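Side-chain contacts in VP5 (Halorubrum pleomorphic virus 2, PDB 6QGI), which is the envelope protein of a haloarchaeal pleomorphic virus and probably acts as its membrane fusion protein, merging the viral and host membranes: residues V14-A19 and I291-P296; D76-A81 and E477-L482; V297-E302 and K487-K492. All coordinates share one frame; numbering follows the deposited sequence.

Interaction 1: V14-A19 and I291-P296; sequences VGVGWA and IALNVP
Leu293 sends its forked end into the angle between Val16 and Ala19, so that one leucine meets two residues of the facing turn. Its CD1 takes the Val16 side: Val16 CG2 approaches Leu293 CD1 to 3.7 Å, and Leu293 CD1 also lies 3.9 Å from Val16 CB. The other branch turns to the alanine, with Leu293 CD2 at 4.1 Å from Ala19 CB. The side chains meet carbon to carbon, with no hydrogen bond across, and all three are buried.

Local backbone structure presents each partner. On the N-terminal side, Gly17 to Ala19 form a short 3-10 turn, closed by Ala19 N on Val16 O, which brings Val16 and Ala19 to the same side of the chain. Trp18 between them faces elsewhere: the Ala19 methyl rests over one face of its indole, toward the rim, while Trp18 NE1 makes a weak bond to Gly15 O. On the other side, Leu293 is the first residue past the end of helix 285-292. Asn294, with positive phi, is the C-prime residue of a Schellman motif, in which Asn294 N bonds to Ile291 O and Val295 N to Leu290 O. With CG anti to its own carbonyl carbon (chi1 -77°), Leu293 reaches out from this helix end to the turn.

Val69 of helix 66-86 touches both Ala19 and Leu293, and Leu290 of helix 285-292 packs on Val16. The loop after strand 11-13 is thus held against the C-terminal end of helix 285-292, just ahead of strand 297-299.

Interaction 2: D76-A81 and E477-L482; sequences DAKIAA and EEWDQL
The benzo end of the Trp479 indole pushes against helix 66-86 at Lys78 and Ile79. Lys78 CB comes to the ring edge, in its plane, 3.5 Å from Trp479 CZ2, and further along the same aliphatic chain Lys78 CD lies 4.0 Å from Trp479 CZ2. Ile79 uses its longer branch: Ile79 CG1 is 3.9 Å from Trp479 CH2, and Ile79 CD1 is 4.0 Å from Trp479 CZ3. Carbon meets carbon throughout, with no hydrogen bond between the two segments.

The polar ends are secured elsewhere. Extended beyond CG, with chi2 at 179°, Lys78 carries its ammonium past the indole to Thr469 O, Asn472 O and His468 ND1, three hydrogen bonds from the loop that leads into helix 476-496. Trp479 NE1 is bound to Tyr473 O, which, with the edge-to-face Tyr473 ring, restrains how the indole is turned. Lysine and tryptophan are therefore both tied to this connection as well as touching each other.

Farther out, Ala77 and Ala81 of helix 66-86 pack on helices 91-133 and 225-253, while Trp479 bridges from helix 476-496, near its N-terminal end, to this helical bundle.

Interaction 3: V297-E302 and K487-K492; sequences VDAERE and KELIEK
This is a small apolar contact near the surface, where a strand about to turn a corner meets the side of the last helix of the model, 476-496. Ala299 is its centre. The methyl Ala299 CB lies against two residues one helical turn apart, 3.9 Å from Leu489 CD2 and 4.0 Å from Lys492 CD. Lys492 contributes carbon here: its CG is anti to the carbonyl carbon (chi1 -78°) and the chain runs on extended, bringing CD alongside the alanine.

Beyond CD the lysine runs past the Glu300 side chain, where Lys492 NZ comes nearest Glu300 CG, 4.5 Å away. The opposite charges do not meet: Lys492 NZ is 5.1 Å from Glu300 OE2, so any attraction is probably weak. Glu300 OE1 has a weak hydrogen bond to Gln452 N.

The corner itself is braced from within. Arg301 NE donates to Asp298 OD1 at 3.0 Å in an almost straight bond (178°), part of a salt bridge. The carboxylate oxygen lies in the guanidinium plane and is met on its syn side, tilted slightly (15°) from the carboxylate plane, while Arg301 N adds a weak bond to the same oxygen. A further bond, from Ser461 N, reaches Asp298 OD2.

Around the contact, Tyr493 of the same helix touches Val297 and Ala299. Strand 297-299 pairs antiparallel with strand 312-320, and helix 476-496 touches both this strand 297-299 and helix 285-292, which precedes the strand in the chain.

From the N terminus, the loop after strand 11-13 comes first, and interaction 1 closes a long loop from it to the end of helix 285-292. Segment 76-81 lies within that loop, but its partner on helix 476-496 comes much later, so interaction 2 crosses interaction 1. Interaction 3 starts directly after 291-296 and closes on that same helix; it follows interaction 1 in series and crosses interaction 2. Interactions 1 and 3 touch through Ile291, against Leu489 and Ile490, with centres about 15 Å apart. Helix 476-496 thereby meets helix 66-86 with its own first turns and strand 297-299 farther along.

Interaction 1: V14-A19 and I291-P296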
ATOM      1  N   VAL A  14       2.601   0.711   2.781  1.00 27.70           N
ATOM      2  CA  VAL A  14       2.908   0.148   1.467  1.00 27.06           C
ATOM      3  C   VAL A  14       3.190  -1.371   1.593  1.00 30.97           C
ATOM      4  O   VAL A  14       4.050  -1.798   2.376  1.00 30.56           O
ATOM      5  CB  VAL A  14       4.057   0.921   0.754  1.00 30.67           C
ATOM      6  CG1 VAL A  14       4.408   0.297  -0.598  1.00 30.26           C
ATOM      7  CG2 VAL A  14       3.693   2.397   0.584  1.00 30.35           C
ATOM      8  N   GLY A  15       2.430  -2.156   0.826  1.00 26.90           N
ATOM      9  CA  GLY A  15       2.560  -3.606   0.708  1.00 26.32           C
ATOM     10  C   GLY A  15       2.478  -3.972  -0.759  1.00 28.92           C
ATOM     11  O   GLY A  15       1.405  -3.875  -1.353  1.00 29.04           O
ATOM     12  N   VAL A  16       3.614  -4.312  -1.385  1.00 24.08           N
ATOM     13  CA  VAL A  16       3.646  -4.590  -2.833  1.00 23.50           C
ATOM     14  C   VAL A  16       4.148  -6.014  -3.149  1.00 26.92           C
ATOM     15  O   VAL A  16       4.323  -6.346  -4.332  1.00 26.69           O
ATOM     16  CB  VAL A  16       4.477  -3.524  -3.609  1.00 27.18           C
ATOM     17  CG1 VAL A  16       3.850  -2.140  -3.505  1.00 26.41           C
ATOM     18  CG2 VAL A  16       5.931  -3.493  -3.152  1.00 27.35           C
ATOM     19  N   GLY A  17       4.352  -6.824  -2.106  1.00 22.59           N
ATOM     20  CA  GLY A  17       4.836  -8.192  -2.240  1.00 22.72           C
ATOM     21  C   GLY A  17       3.941  -9.086  -3.071  1.00 27.82           C
ATOM     22  O   GLY A  17       4.426 -10.033  -3.698  1.00 28.01           O
ATOM     23  N   TRP A  18       2.636  -8.748  -3.116  1.00 25.17           N
ATOM     24  CA  TRP A  18       1.574  -9.435  -3.859  1.00 25.48           C
ATOM     25  C   TRP A  18       1.808  -9.402  -5.369  1.00 30.01           C
ATOM     26  O   TRP A  18       1.257 -10.229  -6.100  1.00 29.79           O
ATOM     27  CB  TRP A  18       0.215  -8.804  -3.536  1.00 24.19           C
ATOM     28  CG  TRP A  18       0.124  -7.355  -3.905  1.00 24.81           C
ATOM     29  CD1 TRP A  18       0.469  -6.289  -3.128  1.00 27.53           C
ATOM     30  CD2 TRP A  18      -0.351  -6.817  -5.143  1.00 24.47           C
ATOM     31  NE1 TRP A  18       0.297  -5.122  -3.828  1.00 26.74           N
ATOM     32  CE2 TRP A  18      -0.242  -5.412  -5.056  1.00 28.19           C
ATOM     33  CE3 TRP A  18      -0.851  -7.389  -6.326  1.00 25.79           C
ATOM     34  CZ2 TRP A  18      -0.620  -4.568  -6.105  1.00 27.37           C
ATOM     35  CZ3 TRP A  18      -1.229  -6.552  -7.364  1.00 27.16           C
ATOM     36  CH2 TRP A  18      -1.123  -5.159  -7.245  1.00 27.61           C
ATOM     37  N   ALA A  19       2.590  -8.419  -5.836  1.00 26.87           N
ATOM     38  CA  ALA A  19       2.935  -8.272  -7.243  1.00 26.79           C
ATOM     39  C   ALA A  19       4.217  -9.040  -7.560  1.00 31.60           C
ATOM     40  O   ALA A  19       4.587  -9.149  -8.723  1.00 31.48           O
ATOM     41  CB  ALA A  19       3.096  -6.798  -7.580  1.00 27.28           C
ATOM     42  N   ILE A 291      12.407  -2.271  -4.943  1.00 27.49           N
ATOM     43  CA  ILE A 291      13.661  -2.357  -5.708  1.00 28.29           C
ATOM     44  C   ILE A 291      13.507  -3.501  -6.721  1.00 32.35           C
ATOM     45  O   ILE A 291      13.846  -3.327  -7.890  1.00 32.47           O
ATOM     46  CB  ILE A 291      14.912  -2.520  -4.786  1.00 32.20           C
ATOM     47  CG1 ILE A 291      15.174  -1.227  -3.979  1.00 32.88           C
ATOM     48  CG2 ILE A 291      16.179  -2.934  -5.574  1.00 33.15           C
ATOM     49  CD1 ILE A 291      15.845  -1.457  -2.643  1.00 41.09           C
ATOM     50  N   ALA A 292      12.941  -4.644  -6.275  1.00 28.72           N
ATOM     51  CA  ALA A 292      12.681  -5.824  -7.109  1.00 28.63           C
ATOM     52  C   ALA A 292      11.686  -5.518  -8.241  1.00 32.42           C
ATOM     53  O   ALA A 292      11.773  -6.127  -9.310  1.00 31.90           O
ATOM     54  CB  ALA A 292      12.158  -6.956  -6.255  1.00 29.11           C
ATOM     55  N   LEU A 293      10.757  -4.562  -8.006  1.00 28.92           N
ATOM     56  CA  LEU A 293       9.767  -4.120  -8.992  1.00 28.48           C
ATOM     57  C   LEU A 293      10.336  -2.989  -9.858  1.00 33.45           C
ATOM     58  O   LEU A 293       9.609  -2.389 -10.646  1.00 32.84           O
ATOM     59  CB  LEU A 293       8.456  -3.696  -8.313  1.00 27.75           C
ATOM     60  CG  LEU A 293       7.563  -4.844  -7.844  1.00 31.64           C
ATOM     61  CD1 LEU A 293       6.690  -4.420  -6.689  1.00 31.34           C
ATOM     62  CD2 LEU A 293       6.731  -5.418  -8.992  1.00 33.07           C
ATOM     63  N   ASN A 294      11.653  -2.727  -9.726  1.00 31.24           N
ATOM     64  CA  ASN A 294      12.432  -1.745 -10.484  1.00 31.71           C
ATOM     65  C   ASN A 294      11.781  -0.340 -10.495  1.00 35.99           C
ATOM     66  O   ASN A 294      11.659   0.310 -11.542  1.00 36.85           O
ATOM     67  CB  ASN A 294      12.678  -2.258 -11.905  1.00 31.02           C
ATOM     68  CG  ASN A 294      13.785  -1.547 -12.621  1.00 40.65           C
ATOM     69  OD1 ASN A 294      14.875  -1.331 -12.075  1.00 32.82           O
ATOM     70  ND2 ASN A 294      13.516  -1.164 -13.861  1.00 28.04           N
ATOM     71  N   VAL A 295      11.391   0.129  -9.311  1.00 31.21           N
ATOM     72  CA  VAL A 295      10.796   1.452  -9.147  1.00 30.34           C
ATOM     73  C   VAL A 295      11.965   2.430  -8.920  1.00 33.61           C
ATOM     74  O   VAL A 295      12.763   2.168  -8.022  1.00 33.24           O
ATOM     75  CB  VAL A 295       9.742   1.452  -7.998  1.00 33.29           C
ATOM     76  CG1 VAL A 295       9.247   2.858  -7.682  1.00 32.96           C
ATOM     77  CG2 VAL A 295       8.567   0.533  -8.329  1.00 32.37           C
ATOM     78  N   PRO A 296      12.134   3.508  -9.738  1.00 29.99           N
ATOM     79  CA  PRO A 296      13.269   4.436  -9.518  1.00 30.52           C
ATOM     80  C   PRO A 296      13.401   4.855  -8.051  1.00 34.77           C
ATOM     81  O   PRO A 296      12.401   5.193  -7.413  1.00 34.34           O
ATOM     82  CB  PRO A 296      12.939   5.624 -10.420  1.00 32.28           C
ATOM     83  CG  PRO A 296      12.107   5.043 -11.501  1.00 36.11           C
ATOM     84  CD  PRO A 296      11.312   3.928 -10.892  1.00 30.95           C
TER

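Interaction 2: D76-A81 and E477-L482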
ATOM      1  N   ASP A  76      11.903 -13.215 -15.948  1.00 28.76           N
ATOM      2  CA  ASP A  76      11.649 -14.656 -15.813  1.00 28.86           C
ATOM      3  C   ASP A  76      11.414 -15.334 -17.155  1.00 31.73           C
ATOM      4  O   ASP A  76      11.842 -16.471 -17.345  1.00 32.03           O
ATOM      5  CB  ASP A  76      10.433 -14.911 -14.907  1.00 30.77           C
ATOM      6  CG  ASP A  76      10.636 -14.630 -13.428  1.00 44.10           C
ATOM      7  OD1 ASP A  76      11.803 -14.444 -13.008  1.00 45.32           O
ATOM      8  OD2 ASP A  76       9.631 -14.610 -12.688  1.00 50.27           O
ATOM      9  N   ALA A  77      10.702 -14.650 -18.066  1.00 27.23           N
ATOM     10  CA  ALA A  77      10.380 -15.138 -19.405  1.00 26.68           C
ATOM     11  C   ALA A  77      11.635 -15.239 -20.264  1.00 30.07           C
ATOM     12  O   ALA A  77      11.838 -16.272 -20.907  1.00 31.32           O
ATOM     13  CB  ALA A  77       9.368 -14.219 -20.063  1.00 26.94           C
ATOM     14  N   LYS A  78      12.485 -14.185 -20.256  1.00 24.66           N
ATOM     15  CA  LYS A  78      13.734 -14.144 -21.020  1.00 24.60           C
ATOM     16  C   LYS A  78      14.731 -15.184 -20.506  1.00 28.89           C
ATOM     17  O   LYS A  78      15.319 -15.878 -21.333  1.00 28.87           O
ATOM     18  CB  LYS A  78      14.358 -12.744 -21.023  1.00 26.38           C
ATOM     19  CG  LYS A  78      13.624 -11.775 -21.945  1.00 35.12           C
ATOM     20  CD  LYS A  78      14.218 -10.380 -21.947  1.00 38.20           C
ATOM     21  CE  LYS A  78      13.309  -9.439 -22.691  1.00 40.85           C
ATOM     22  NZ  LYS A  78      13.866  -8.073 -22.713  1.00 45.04           N
ATOM     23  N   ILE A  79      14.876 -15.336 -19.158  1.00 25.41           N
ATOM     24  CA  ILE A  79      15.792 -16.314 -18.543  1.00 25.91           C
ATOM     25  C   ILE A  79      15.421 -17.734 -19.008  1.00 32.68           C
ATOM     26  O   ILE A  79      16.294 -18.442 -19.517  1.00 33.76           O
ATOM     27  CB  ILE A  79      15.859 -16.184 -16.993  1.00 28.07           C
ATOM     28  CG1 ILE A  79      16.669 -14.932 -16.606  1.00 28.06           C
ATOM     29  CG2 ILE A  79      16.473 -17.439 -16.332  1.00 29.28           C
ATOM     30  CD1 ILE A  79      16.430 -14.423 -15.240  1.00 30.83           C
ATOM     31  N   ALA A  80      14.128 -18.112 -18.894  1.00 29.93           N
ATOM     32  CA  ALA A  80      13.610 -19.418 -19.318  1.00 30.70           C
ATOM     33  C   ALA A  80      13.793 -19.636 -20.822  1.00 36.08           C
ATOM     34  O   ALA A  80      14.092 -20.755 -21.239  1.00 37.75           O
ATOM     35  CB  ALA A  80      12.145 -19.543 -18.953  1.00 30.90           C
ATOM     36  N   ALA A  81      13.635 -18.566 -21.626  1.00 31.56           N
ATOM     37  CA  ALA A  81      13.830 -18.610 -23.074  1.00 31.68           C
ATOM     38  C   ALA A  81      15.310 -18.820 -23.402  1.00 35.95           C
ATOM     39  O   ALA A  81      15.612 -19.546 -24.346  1.00 36.38           O
ATOM     40  CB  ALA A  81      13.319 -17.325 -23.718  1.00 31.83           C
ATOM     41  N   GLU A 477      26.392  -8.308 -20.801  1.00 37.94           N
ATOM     42  CA  GLU A 477      26.647  -7.047 -20.099  1.00 38.09           C
ATOM     43  C   GLU A 477      25.350  -6.509 -19.475  1.00 40.87           C
ATOM     44  O   GLU A 477      25.336  -6.199 -18.282  1.00 40.42           O
ATOM     45  CB  GLU A 477      27.265  -6.019 -21.065  1.00 40.65           C
ATOM     46  CG  GLU A 477      27.783  -4.754 -20.394  1.00 55.39           C
ATOM     47  CD  GLU A 477      28.331  -3.664 -21.301  1.00 80.40           C
ATOM     48  OE1 GLU A 477      28.149  -3.749 -22.538  1.00 71.56           O
ATOM     49  OE2 GLU A 477      28.941  -2.711 -20.764  1.00 77.63           O
ATOM     50  N   GLU A 478      24.258  -6.462 -20.278  1.00 36.39           N
ATOM     51  CA  GLU A 478      22.916  -6.017 -19.883  1.00 34.36           C
ATOM     52  C   GLU A 478      22.393  -6.801 -18.676  1.00 36.43           C
ATOM     53  O   GLU A 478      21.917  -6.192 -17.719  1.00 35.91           O
ATOM     54  CB  GLU A 478      21.934  -6.172 -21.057  1.00 35.24           C
ATOM     55  CG  GLU A 478      22.060  -5.106 -22.131  1.00 45.37           C
ATOM     56  CD  GLU A 478      21.112  -5.313 -23.295  1.00 65.52           C
ATOM     57  OE1 GLU A 478      19.988  -4.763 -23.246  1.00 64.94           O
ATOM     58  OE2 GLU A 478      21.483  -6.029 -24.252  1.00 57.41           O
ATOM     59  N   TRP A 479      22.507  -8.145 -18.721  1.00 31.87           N
ATOM     60  CA  TRP A 479      22.060  -9.061 -17.670  1.00 30.34           C
ATOM     61  C   TRP A 479      22.922  -8.980 -16.406  1.00 34.67           C
ATOM     62  O   TRP A 479      22.379  -9.088 -15.304  1.00 33.52           O
ATOM     63  CB  TRP A 479      22.034 -10.493 -18.194  1.00 28.64           C
ATOM     64  CG  TRP A 479      20.827 -10.786 -19.027  1.00 28.47           C
ATOM     65  CD1 TRP A 479      20.779 -10.916 -20.382  1.00 31.57           C
ATOM     66  CD2 TRP A 479      19.482 -10.947 -18.558  1.00 27.06           C
ATOM     67  NE1 TRP A 479      19.492 -11.184 -20.787  1.00 30.27           N
ATOM     68  CE2 TRP A 479      18.673 -11.204 -19.688  1.00 30.78           C
ATOM     69  CE3 TRP A 479      18.877 -10.907 -17.287  1.00 27.39           C
ATOM     70  CZ2 TRP A 479      17.293 -11.425 -19.586  1.00 29.10           C
ATOM     71  CZ3 TRP A 479      17.513 -11.140 -17.185  1.00 27.79           C
ATOM     72  CH2 TRP A 479      16.737 -11.402 -18.324  1.00 28.29           C
ATOM     73  N   ASP A 480      24.254  -8.799 -16.567  1.00 32.70           N
ATOM     74  CA  ASP A 480      25.214  -8.657 -15.468  1.00 33.33           C
ATOM     75  C   ASP A 480      24.974  -7.328 -14.728  1.00 37.35           C
ATOM     76  O   ASP A 480      25.056  -7.282 -13.495  1.00 36.25           O
ATOM     77  CB  ASP A 480      26.667  -8.743 -15.989  1.00 36.40           C
ATOM     78  CG  ASP A 480      27.125 -10.110 -16.499  1.00 46.58           C
ATOM     79  OD1 ASP A 480      26.394 -11.106 -16.285  1.00 46.27           O
ATOM     80  OD2 ASP A 480      28.221 -10.184 -17.100  1.00 54.08           O
ATOM     81  N   GLN A 481      24.641  -6.265 -15.493  1.00 34.45           N
ATOM     82  CA  GLN A 481      24.336  -4.928 -14.981  1.00 34.44           C
ATOM     83  C   GLN A 481      23.035  -4.950 -14.177  1.00 37.51           C
ATOM     84  O   GLN A 481      22.975  -4.306 -13.129  1.00 37.99           O
ATOM     85  CB  GLN A 481      24.241  -3.911 -16.127  1.00 36.30           C
ATOM     86  CG  GLN A 481      24.624  -2.492 -15.708  1.00 60.40           C
ATOM     87  CD  GLN A 481      24.294  -1.429 -16.735  1.00 85.76           C
ATOM     88  OE1 GLN A 481      23.622  -1.670 -17.748  1.00 81.06           O
ATOM     89  NE2 GLN A 481      24.755  -0.213 -16.483  1.00 81.20           N
ATOM     90  N   LEU A 482      22.009  -5.707 -14.651  1.00 31.92           N
ATOM     91  CA  LEU A 482      20.721  -5.872 -13.962  1.00 29.62           C
ATOM     92  C   LEU A 482      20.987  -6.456 -12.573  1.00 33.44           C
ATOM     93  O   LEU A 482      20.552  -5.887 -11.570  1.00 33.22           O
ATOM     94  CB  LEU A 482      19.768  -6.782 -14.787  1.00 28.48           C
ATOM     95  CG  LEU A 482      18.337  -7.004 -14.237  1.00 30.60           C
ATOM     96  CD1 LEU A 482      17.314  -7.011 -15.347  1.00 29.57           C
ATOM     97  CD2 LEU A 482      18.231  -8.306 -13.457  1.00 31.25           C
TER

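Interaction 3: V297-E302 and K487-K492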
ATOM      1  N   VAL A 297      14.616   4.722  -7.492  1.00 31.50           N
ATOM      2  CA  VAL A 297      14.890   4.993  -6.079  1.00 31.47           C
ATOM      3  C   VAL A 297      16.138   5.868  -5.909  1.00 35.72           C
ATOM      4  O   VAL A 297      17.074   5.782  -6.707  1.00 36.18           O
ATOM      5  CB  VAL A 297      15.065   3.649  -5.288  1.00 35.72           C
ATOM      6  CG1 VAL A 297      15.575   3.879  -3.874  1.00 36.52           C
ATOM      7  CG2 VAL A 297      13.777   2.837  -5.238  1.00 34.49           C
ATOM      8  N   ASP A 298      16.156   6.674  -4.833  1.00 31.53           N
ATOM      9  CA  ASP A 298      17.309   7.450  -4.413  1.00 32.22           C
ATOM     10  C   ASP A 298      17.726   6.926  -3.042  1.00 36.68           C
ATOM     11  O   ASP A 298      17.291   7.435  -2.002  1.00 36.41           O
ATOM     12  CB  ASP A 298      17.052   8.966  -4.410  1.00 34.12           C
ATOM     13  CG  ASP A 298      18.295   9.823  -4.177  1.00 44.53           C
ATOM     14  OD1 ASP A 298      19.287   9.306  -3.612  1.00 45.50           O
ATOM     15  OD2 ASP A 298      18.276  11.002  -4.557  1.00 50.77           O
ATOM     16  N   ALA A 299      18.552   5.875  -3.064  1.00 33.31           N
ATOM     17  CA  ALA A 299      19.094   5.200  -1.891  1.00 33.44           C
ATOM     18  C   ALA A 299      20.224   6.003  -1.238  1.00 39.42           C
ATOM     19  O   ALA A 299      20.449   5.869  -0.035  1.00 39.58           O
ATOM     20  CB  ALA A 299      19.618   3.834  -2.301  1.00 34.01           C
ATOM     21  N   GLU A 300      20.936   6.824  -2.034  1.00 37.62           N
ATOM     22  CA  GLU A 300      22.113   7.578  -1.606  1.00 39.38           C
ATOM     23  C   GLU A 300      21.840   8.966  -1.010  1.00 43.37           C
ATOM     24  O   GLU A 300      22.783   9.572  -0.500  1.00 44.48           O
ATOM     25  CB  GLU A 300      23.103   7.723  -2.770  1.00 41.95           C
ATOM     26  CG  GLU A 300      24.218   6.685  -2.750  1.00 57.12           C
ATOM     27  CD  GLU A 300      25.081   6.617  -1.498  1.00 87.87           C
ATOM     28  OE1 GLU A 300      25.409   7.683  -0.927  1.00 84.70           O
ATOM     29  OE2 GLU A 300      25.438   5.487  -1.094  1.00 86.79           O
ATOM     30  N   ARG A 301      20.594   9.472  -1.049  1.00 38.42           N
ATOM     31  CA  ARG A 301      20.326  10.792  -0.481  1.00 38.36           C
ATOM     32  C   ARG A 301      19.203  10.756   0.551  1.00 40.82           C
ATOM     33  O   ARG A 301      18.030  10.596   0.202  1.00 39.26           O
ATOM     34  CB  ARG A 301      20.039  11.834  -1.570  1.00 37.74           C
ATOM     35  CG  ARG A 301      21.306  12.474  -2.121  1.00 47.15           C
ATOM     36  CD  ARG A 301      21.228  12.693  -3.619  1.00 55.58           C
ATOM     37  NE  ARG A 301      21.316  11.424  -4.346  1.00 62.01           N
ATOM     38  CZ  ARG A 301      22.217  11.157  -5.284  1.00 79.19           C
ATOM     39  NH1 ARG A 301      22.226   9.969  -5.878  1.00 68.74           N
ATOM     40  NH2 ARG A 301      23.106  12.071  -5.646  1.00 68.36           N
ATOM     41  N   GLU A 302      19.585  10.900   1.833  1.00 37.69           N
ATOM     42  CA  GLU A 302      18.665  10.937   2.963  1.00 36.51           C
ATOM     43  C   GLU A 302      18.066  12.330   3.042  1.00 40.47           C
ATOM     44  O   GLU A 302      18.795  13.329   3.050  1.00 40.38           O
ATOM     45  CB  GLU A 302      19.365  10.552   4.277  1.00 38.73           C
ATOM     46  CG  GLU A 302      18.396  10.182   5.390  1.00 48.49           C
ATOM     47  CD  GLU A 302      18.987  10.167   6.786  1.00 70.82           C
ATOM     48  OE1 GLU A 302      19.723   9.209   7.115  1.00 64.40           O
ATOM     49  OE2 GLU A 302      18.701  11.110   7.560  1.00 65.87           O
ATOM     50  N   LYS A 487      21.913  -5.801  -6.655  1.00 35.70           N
ATOM     51  CA  LYS A 487      22.770  -6.184  -5.531  1.00 36.68           C
ATOM     52  C   LYS A 487      23.278  -4.950  -4.766  1.00 41.65           C
ATOM     53  O   LYS A 487      23.266  -4.971  -3.535  1.00 41.34           O
ATOM     54  CB  LYS A 487      23.957  -7.031  -6.030  1.00 40.25           C
ATOM     55  CG  LYS A 487      24.706  -7.777  -4.929  1.00 56.80           C
ATOM     56  CD  LYS A 487      26.161  -8.026  -5.316  1.00 68.92           C
ATOM     57  CE  LYS A 487      26.985  -8.516  -4.148  1.00 78.91           C
ATOM     58  NZ  LYS A 487      28.441  -8.457  -4.438  1.00 88.05           N
ATOM     59  N   GLU A 488      23.703  -3.880  -5.484  1.00 39.02           N
ATOM     60  CA  GLU A 488      24.229  -2.669  -4.850  1.00 40.09           C
ATOM     61  C   GLU A 488      23.127  -1.830  -4.221  1.00 42.69           C
ATOM     62  O   GLU A 488      23.404  -1.173  -3.226  1.00 42.99           O
ATOM     63  CB  GLU A 488      25.113  -1.822  -5.789  1.00 42.91           C
ATOM     64  CG  GLU A 488      24.453  -1.257  -7.039  1.00 56.84           C
ATOM     65  CD  GLU A 488      25.407  -0.776  -8.122  1.00 85.71           C
ATOM     66  OE1 GLU A 488      26.639  -0.949  -7.968  1.00 85.97           O
ATOM     67  OE2 GLU A 488      24.914  -0.233  -9.137  1.00 80.25           O
ATOM     68  N   LEU A 489      21.887  -1.877  -4.753  1.00 37.54           N
ATOM     69  CA  LEU A 489      20.755  -1.155  -4.166  1.00 36.17           C
ATOM     70  C   LEU A 489      20.311  -1.823  -2.865  1.00 40.35           C
ATOM     71  O   LEU A 489      19.994  -1.127  -1.899  1.00 40.85           O
ATOM     72  CB  LEU A 489      19.567  -1.052  -5.134  1.00 34.81           C
ATOM     73  CG  LEU A 489      19.560   0.135  -6.100  1.00 39.35           C
ATOM     74  CD1 LEU A 489      18.418   0.014  -7.089  1.00 38.23           C
ATOM     75  CD2 LEU A 489      19.465   1.466  -5.356  1.00 41.61           C
ATOM     76  N   ILE A 490      20.312  -3.170  -2.834  1.00 36.19           N
ATOM     77  CA  ILE A 490      19.938  -3.947  -1.657  1.00 35.91           C
ATOM     78  C   ILE A 490      20.977  -3.700  -0.551  1.00 41.66           C
ATOM     79  O   ILE A 490      20.585  -3.322   0.554  1.00 41.40           O
ATOM     80  CB  ILE A 490      19.743  -5.453  -2.010  1.00 38.82           C
ATOM     81  CG1 ILE A 490      18.479  -5.693  -2.891  1.00 38.04           C
ATOM     82  CG2 ILE A 490      19.759  -6.371  -0.778  1.00 39.96           C
ATOM     83  CD1 ILE A 490      17.120  -5.018  -2.462  1.00 45.23           C
ATOM     84  N   GLU A 491      22.287  -3.840  -0.867  1.00 39.56           N
ATOM     85  CA  GLU A 491      23.392  -3.602   0.070  1.00 40.87           C
ATOM     86  C   GLU A 491      23.328  -2.183   0.666  1.00 45.13           C
ATOM     87  O   GLU A 491      23.531  -2.033   1.874  1.00 45.56           O
ATOM     88  CB  GLU A 491      24.748  -3.837  -0.604  1.00 43.63           C
ATOM     89  CG  GLU A 491      25.116  -5.309  -0.734  1.00 56.75           C
ATOM     90  CD  GLU A 491      26.394  -5.631  -1.490  1.00 81.08           C
ATOM     91  OE1 GLU A 491      26.807  -4.821  -2.353  1.00 75.41           O
ATOM     92  OE2 GLU A 491      26.974  -6.712  -1.230  1.00 75.49           O
ATOM     93  N   LYS A 492      22.989  -1.164  -0.164  1.00 40.77           N
ATOM     94  CA  LYS A 492      22.849   0.237   0.251  1.00 40.96           C
ATOM     95  C   LYS A 492      21.796   0.394   1.351  1.00 44.62           C
ATOM     96  O   LYS A 492      22.048   1.089   2.339  1.00 45.13           O
ATOM     97  CB  LYS A 492      22.483   1.133  -0.945  1.00 43.20           C
ATOM     98  CG  LYS A 492      23.656   1.475  -1.856  1.00 60.45           C
ATOM     99  CD  LYS A 492      23.189   2.137  -3.146  1.00 69.33           C
ATOM    100  CE  LYS A 492      24.289   2.260  -4.167  1.00 82.07           C
ATOM    101  NZ  LYS A 492      23.854   3.074  -5.332  1.00 92.23           N
TER